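Local coordinates for DUF4974 domain-containing protein (Parabacteroides distasonis, PDB 4M0N), which probably acts as a membrane-bound anti-sigma factor of the FecR family, of which this chain is the part holding the FecR and FecR C-terminal regions, at residues K145-Q150 with Y161-P166; D173-R176 with Q180-V183. The protein carries 1 engineered substitution. All coordinates share one frame; numbering follows the deposited sequence.

Contact 1 of 2, residues K145-Q150 with Y161-P166; sequences KNEDAQ and YFNRTP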
loop_
_atom_site.group_PDB
_atom_site.type_symbol
_atom_site.label_atom_id
_atom_site.label_comp_id
_atom_site.label_asym_id
_atom_site.label_seq_id
_atom_site.Cartn_x
_atom_site.Cartn_y
_atom_site.Cartn_z
ATOM N N LYS A 145 -10.151 4.727 -10.946
ATOM C CA LYS A 145 -9.480 4.436 -12.187
ATOM C C LYS A 145 -9.224 2.951 -12.348
ATOM O O LYS A 145 -9.478 2.176 -11.441
ATOM C CB LYS A 145 -8.142 5.169 -12.267
ATOM C CG LYS A 145 -7.128 4.752 -11.211
ATOM C CD LYS A 145 -5.785 5.449 -11.399
ATOM C CE LYS A 145 -5.093 5.167 -12.731
ATOM N NZ LYS A 145 -3.681 5.594 -12.602
ATOM N N ASN A 146 -8.699 2.564 -13.512
ATOM C CA ASN A 146 -8.276 1.194 -13.719
ATOM C C ASN A 146 -6.834 1.032 -13.335
ATOM O O ASN A 146 -6.004 1.926 -13.559
ATOM C CB ASN A 146 -8.456 0.778 -15.190
ATOM C CG ASN A 146 -9.900 0.769 -15.628
ATOM O OD1 ASN A 146 -10.787 0.355 -14.891
ATOM N ND2 ASN A 146 -10.135 1.166 -16.871
ATOM N N GLU A 147 -6.505 -0.116 -12.776
ATOM C CA GLU A 147 -5.103 -0.435 -12.502
ATOM C C GLU A 147 -5.024 -1.938 -12.383
ATOM O O GLU A 147 -5.947 -2.590 -11.884
ATOM C CB GLU A 147 -4.614 0.246 -11.213
ATOM C CG GLU A 147 -3.142 0.000 -10.882
ATOM C CD GLU A 147 -2.222 0.457 -11.990
ATOM O OE1 GLU A 147 -1.809 1.626 -11.976
ATOM O OE2 GLU A 147 -1.892 -0.368 -12.868
ATOM N N ASP A 148 -3.901 -2.482 -12.819
ATOM C CA ASP A 148 -3.630 -3.916 -12.749
ATOM C C ASP A 148 -3.319 -4.340 -11.332
ATOM O O ASP A 148 -2.229 -4.070 -10.808
ATOM C CB ASP A 148 -2.450 -4.213 -13.693
ATOM C CG ASP A 148 -2.134 -5.673 -13.810
ATOM O OD1 ASP A 148 -2.425 -6.436 -12.896
ATOM O OD2 ASP A 148 -1.579 -6.079 -14.858
ATOM N N ALA A 149 -4.287 -4.987 -10.670
ATOM C CA ALA A 149 -4.140 -5.345 -9.271
ATOM C C ALA A 149 -3.068 -6.416 -9.058
ATOM O O ALA A 149 -2.532 -6.513 -7.963
ATOM C CB ALA A 149 -5.480 -5.824 -8.694
ATOM N N GLN A 150 -2.776 -7.222 -10.088
ATOM C CA GLN A 150 -1.680 -8.195 -9.982
ATOM C C GLN A 150 -0.349 -7.444 -9.811
ATOM O O GLN A 150 0.537 -7.889 -9.048
ATOM C CB GLN A 150 -1.674 -9.124 -11.194
ATOM C CG GLN A 150 -0.621 -10.199 -11.130
ATOM C CD GLN A 150 -0.804 -11.240 -12.199
ATOM O OE1 GLN A 150 -1.435 -10.991 -13.210
ATOM N NE2 GLN A 150 -0.244 -12.420 -11.977
ATOM N N TYR A 161 6.032 -1.920 -8.073
ATOM C CA TYR A 161 5.350 -1.501 -9.280
ATOM C C TYR A 161 5.052 -0.013 -9.175
ATOM O O TYR A 161 4.375 0.425 -8.228
ATOM C CB TYR A 161 4.044 -2.286 -9.425
ATOM C CG TYR A 161 3.136 -1.793 -10.529
ATOM C CD1 TYR A 161 3.596 -1.642 -11.835
ATOM C CD2 TYR A 161 1.818 -1.472 -10.266
ATOM C CE1 TYR A 161 2.748 -1.202 -12.842
ATOM C CE2 TYR A 161 0.966 -1.042 -11.262
ATOM C CZ TYR A 161 1.428 -0.912 -12.548
ATOM O OH TYR A 161 0.592 -0.472 -13.538
ATOM N N PHE A 162 5.559 0.742 -10.142
ATOM C CA PHE A 162 5.315 2.181 -10.189
ATOM C C PHE A 162 4.661 2.494 -11.511
ATOM O O PHE A 162 5.101 2.049 -12.557
ATOM C CB PHE A 162 6.605 2.975 -10.004
ATOM C CG PHE A 162 7.389 2.575 -8.779
ATOM C CD1 PHE A 162 6.794 2.562 -7.522
ATOM C CD2 PHE A 162 8.722 2.207 -8.888
ATOM C CE1 PHE A 162 7.513 2.198 -6.387
ATOM C CE2 PHE A 162 9.441 1.844 -7.758
ATOM C CZ PHE A 162 8.843 1.839 -6.514
ATOM N N ASN A 163 3.561 3.218 -11.443
ATOM C CA ASN A 163 2.872 3.654 -12.637
ATOM C C ASN A 163 2.525 5.107 -12.424
ATOM O O ASN A 163 1.551 5.420 -11.764
ATOM C CB ASN A 163 1.636 2.805 -12.884
ATOM C CG ASN A 163 0.873 3.229 -14.133
ATOM O OD1 ASN A 163 1.422 3.865 -15.044
ATOM N ND2 ASN A 163 -0.399 2.864 -14.187
ATOM N N ARG A 164 3.358 5.993 -12.978
ATOM C CA ARG A 164 3.230 7.434 -12.733
ATOM C C ARG A 164 3.139 7.707 -11.233
ATOM O O ARG A 164 2.332 8.516 -10.742
ATOM C CB ARG A 164 2.024 8.020 -13.488
ATOM C CG ARG A 164 2.145 9.523 -13.706
ATOM C CD ARG A 164 1.084 10.067 -14.655
ATOM N NE ARG A 164 1.437 11.427 -15.066
ATOM C CZ ARG A 164 1.285 12.518 -14.315
ATOM N NH1 ARG A 164 0.755 12.441 -13.096
ATOM N NH2 ARG A 164 1.658 13.703 -14.793
ATOM N N THR A 165 3.979 6.999 -10.485
ATOM C CA THR A 165 3.999 7.142 -9.054
ATOM C C THR A 165 4.868 8.323 -8.693
ATOM O O THR A 165 5.985 8.433 -9.197
ATOM C CB THR A 165 4.571 5.876 -8.390
ATOM O OG1 THR A 165 3.783 4.758 -8.790
ATOM C CG2 THR A 165 4.554 5.996 -6.889
ATOM N N PRO A 166 4.379 9.218 -7.819
ATOM C CA PRO A 166 5.242 10.323 -7.425
ATOM C C PRO A 166 6.502 9.837 -6.698
ATOM O O PRO A 166 6.416 8.913 -5.894
ATOM C CB PRO A 166 4.364 11.128 -6.465
ATOM C CG PRO A 166 2.971 10.773 -6.840
ATOM C CD PRO A 166 3.029 9.343 -7.247
#
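The carboxylate of Glu-147 meets Tyr-161 and Asn-163 at once, one oxygen for each. OE2 of Glu-147 accepts from the phenol OH of Tyr-161 at 2.6 Å, and OE1 of Glu-147 accepts from ND2 of Asn-163 at 2.9 Å. The hydrogen bond from the Asn-163 amide is nearly straight (170°), with OE1 close to the amide plane and met on its syn lone pair. The phenol instead reaches OE2 from above the carboxylate plane, which stands almost perpendicular to the tyrosine ring at its edge. These bonds tie the turn after strand 142-146, an edge strand of the seven-stranded antiparallel sheet, to strand 159-166 in the FecR C-terminal region, a surface contact. Glu-147 CG is anti to the backbone N (chi1 -178°) and the chain bends at chi2, which folds OE2 back to accept from N of Asp-148 at 2.9 Å, on the face away from the phenol. An alanine here is likely to leave the Tyr-161 hydroxyl and Asn-163 amide without their shared acceptor. Further out, Asn-163 N donates to OG1 of Thr-165, next to a G1 beta bulge in which Arg-164 and Thr-165 both face Ile-194. Asp-148 N-caps helix 149-152, OD1 accepting weakly from Gln-150 N.

Contact 2 of 2, residues D173-R176 with Q180-V183; sequences DLER and QEIV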
loop_
_atom_site.group_PDB
_atom_site.type_symbol
_atom_site.label_atom_id
_atom_site.label_comp_id
_atom_site.label_asym_id
_atom_site.label_seq_id
_atom_site.Cartn_x
_atom_site.Cartn_y
_atom_site.Cartn_z
ATOM N N ASP A 173 8.000 3.858 -0.148
ATOM C CA ASP A 173 7.974 2.420 -0.432
ATOM C C ASP A 173 9.351 1.799 -0.298
ATOM O O ASP A 173 9.514 0.693 0.261
ATOM C CB ASP A 173 7.483 2.113 -1.843
ATOM C CG ASP A 173 6.011 2.384 -2.039
ATOM O OD1 ASP A 173 5.286 2.565 -1.052
ATOM O OD2 ASP A 173 5.591 2.378 -3.213
ATOM N N LEU A 174 10.360 2.487 -0.829
ATOM C CA LEU A 174 11.724 1.965 -0.743
ATOM C C LEU A 174 12.228 1.912 0.687
ATOM O O LEU A 174 12.793 0.882 1.127
ATOM C CB LEU A 174 12.684 2.777 -1.611
ATOM C CG LEU A 174 12.402 2.833 -3.123
ATOM C CD1 LEU A 174 13.503 3.629 -3.812
ATOM C CD2 LEU A 174 12.250 1.470 -3.763
ATOM N N GLU A 175 12.009 2.986 1.433
ATOM C CA GLU A 175 12.418 2.994 2.831
ATOM C C GLU A 175 11.813 1.842 3.614
ATOM O O GLU A 175 12.487 1.158 4.400
ATOM C CB GLU A 175 12.023 4.298 3.529
ATOM C CG GLU A 175 12.733 5.532 3.051
ATOM C CD GLU A 175 12.354 6.728 3.895
ATOM O OE1 GLU A 175 11.179 7.151 3.813
ATOM O OE2 GLU A 175 13.233 7.224 4.616
ATOM N N ARG A 176 10.529 1.596 3.388
ATOM C CA ARG A 176 9.847 0.526 4.081
ATOM C C ARG A 176 10.268 -0.884 3.641
ATOM O O ARG A 176 10.415 -1.785 4.466
ATOM C CB ARG A 176 8.342 0.694 3.891
ATOM C CG ARG A 176 7.810 1.867 4.670
ATOM C CD ARG A 176 6.284 1.872 4.668
ATOM N NE ARG A 176 5.762 2.179 3.348
ATOM C CZ ARG A 176 5.231 3.346 2.975
ATOM N NH1 ARG A 176 5.140 4.353 3.810
ATOM N NH2 ARG A 176 4.807 3.506 1.723
ATOM N N GLN A 180 15.715 1.229 5.077
ATOM C CA GLN A 180 16.799 2.135 4.809
ATOM C C GLN A 180 16.259 3.551 4.707
ATOM O O GLN A 180 15.394 3.815 3.880
ATOM C CB GLN A 180 17.480 1.729 3.506
ATOM C CG GLN A 180 18.510 2.723 2.992
ATOM C CD GLN A 180 19.625 2.995 4.000
ATOM O OE1 GLN A 180 20.383 2.087 4.358
ATOM N NE2 GLN A 180 19.725 4.239 4.468
ATOM N N GLU A 181 16.776 4.469 5.537
ATOM C CA GLU A 181 16.341 5.856 5.485
ATOM C C GLU A 181 16.797 6.484 4.170
ATOM O O GLU A 181 17.962 6.387 3.776
ATOM C CB GLU A 181 16.882 6.655 6.669
ATOM C CG GLU A 181 16.148 7.972 6.897
ATOM C CD GLU A 181 16.976 9.013 7.651
ATOM O OE1 GLU A 181 17.924 8.635 8.367
ATOM O OE2 GLU A 181 16.671 10.219 7.518
ATOM N N ILE A 182 15.853 7.108 3.480
ATOM C CA ILE A 182 16.148 7.782 2.242
ATOM C C ILE A 182 15.501 9.148 2.313
ATOM O O ILE A 182 14.309 9.243 2.551
ATOM C CB ILE A 182 15.574 7.048 1.023
ATOM C CG1 ILE A 182 16.141 5.635 0.906
ATOM C CG2 ILE A 182 15.837 7.846 -0.248
ATOM C CD1 ILE A 182 15.405 4.799 -0.132
ATOM N N VAL A 183 16.305 10.181 2.093
ATOM C CA VAL A 183 15.845 11.564 2.136
ATOM C C VAL A 183 16.111 12.243 0.787
ATOM O O VAL A 183 17.038 11.871 0.069
ATOM C CB VAL A 183 16.550 12.336 3.275
ATOM C CG1 VAL A 183 16.423 11.573 4.584
ATOM C CG2 VAL A 183 18.021 12.582 2.959
#
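Glu-175 reaches from the helix across to the backbone of residues 180-182. With CG next to the backbone N (chi1 -67°) and the rest extended, its carboxylate arrives at the backbone of Ile-182, where OE2 of Glu-175 accepts from N of Ile-182 at 2.9 Å. That bond is almost linear (174°) and comes in on the anti side of OE2, somewhat out of the carboxylate plane. The carbonyl O of Ile-182 lies 3.1 Å from the same OE2 of Glu-175; both atoms are acceptors, so the approach is probably mildly unfavourable and offset by the hydrogen bond from N of Ile-182. The methylene part of Glu-175 is used as well, its CG lying 3.8 Å from CB of Ile-182. Ile-182 points toward the helix, and its CD1 ends 3.7 Å from CB of Leu-174, whose own side chain packs on Leu-203, Val-206 and Leu-207 of helix 203-214. At the turn, N of Gln-180 donates to O of Glu-175 at 3.3 Å, and CA of Glu-175 makes a CH···O contact with O of Gln-180. NE2 of Gln-180 donates to O of Glu-181 at 2.9 Å, in the plane of its own amide. The arrangement is a helix-to-strand connection carrying the chain from helix 167-178 into edge strand 182-184, parallel to 224-228, of the mixed three-stranded sheet in the FecR C-terminal region.

In the fold
Contact 1 closes before contact 2 opens along the chain, and their centres lie 20 Å apart. Strand 159-166 supplies one side of contact 1 and leads directly into helix 167-178, which supplies one side of contact 2; the two contacts also touch, CE1 of Phe-162 packing 3.7 Å from OD2 of Asp-173. Contact 1 joins the edge of the seven-stranded antiparallel sheet to the C-terminal region, whereas contact 2 joins helix 167-178 to strand 182-184, which pairs in parallel with strand 224-228. Helix 167-178 has a further link, Arg-176 being salt-bridged to Glu-103 and Asp-104. One strand-helix-strand run thus takes part in both contacts, touching the turn after the seven-stranded sheet at one end and entering the three-stranded sheet at the other.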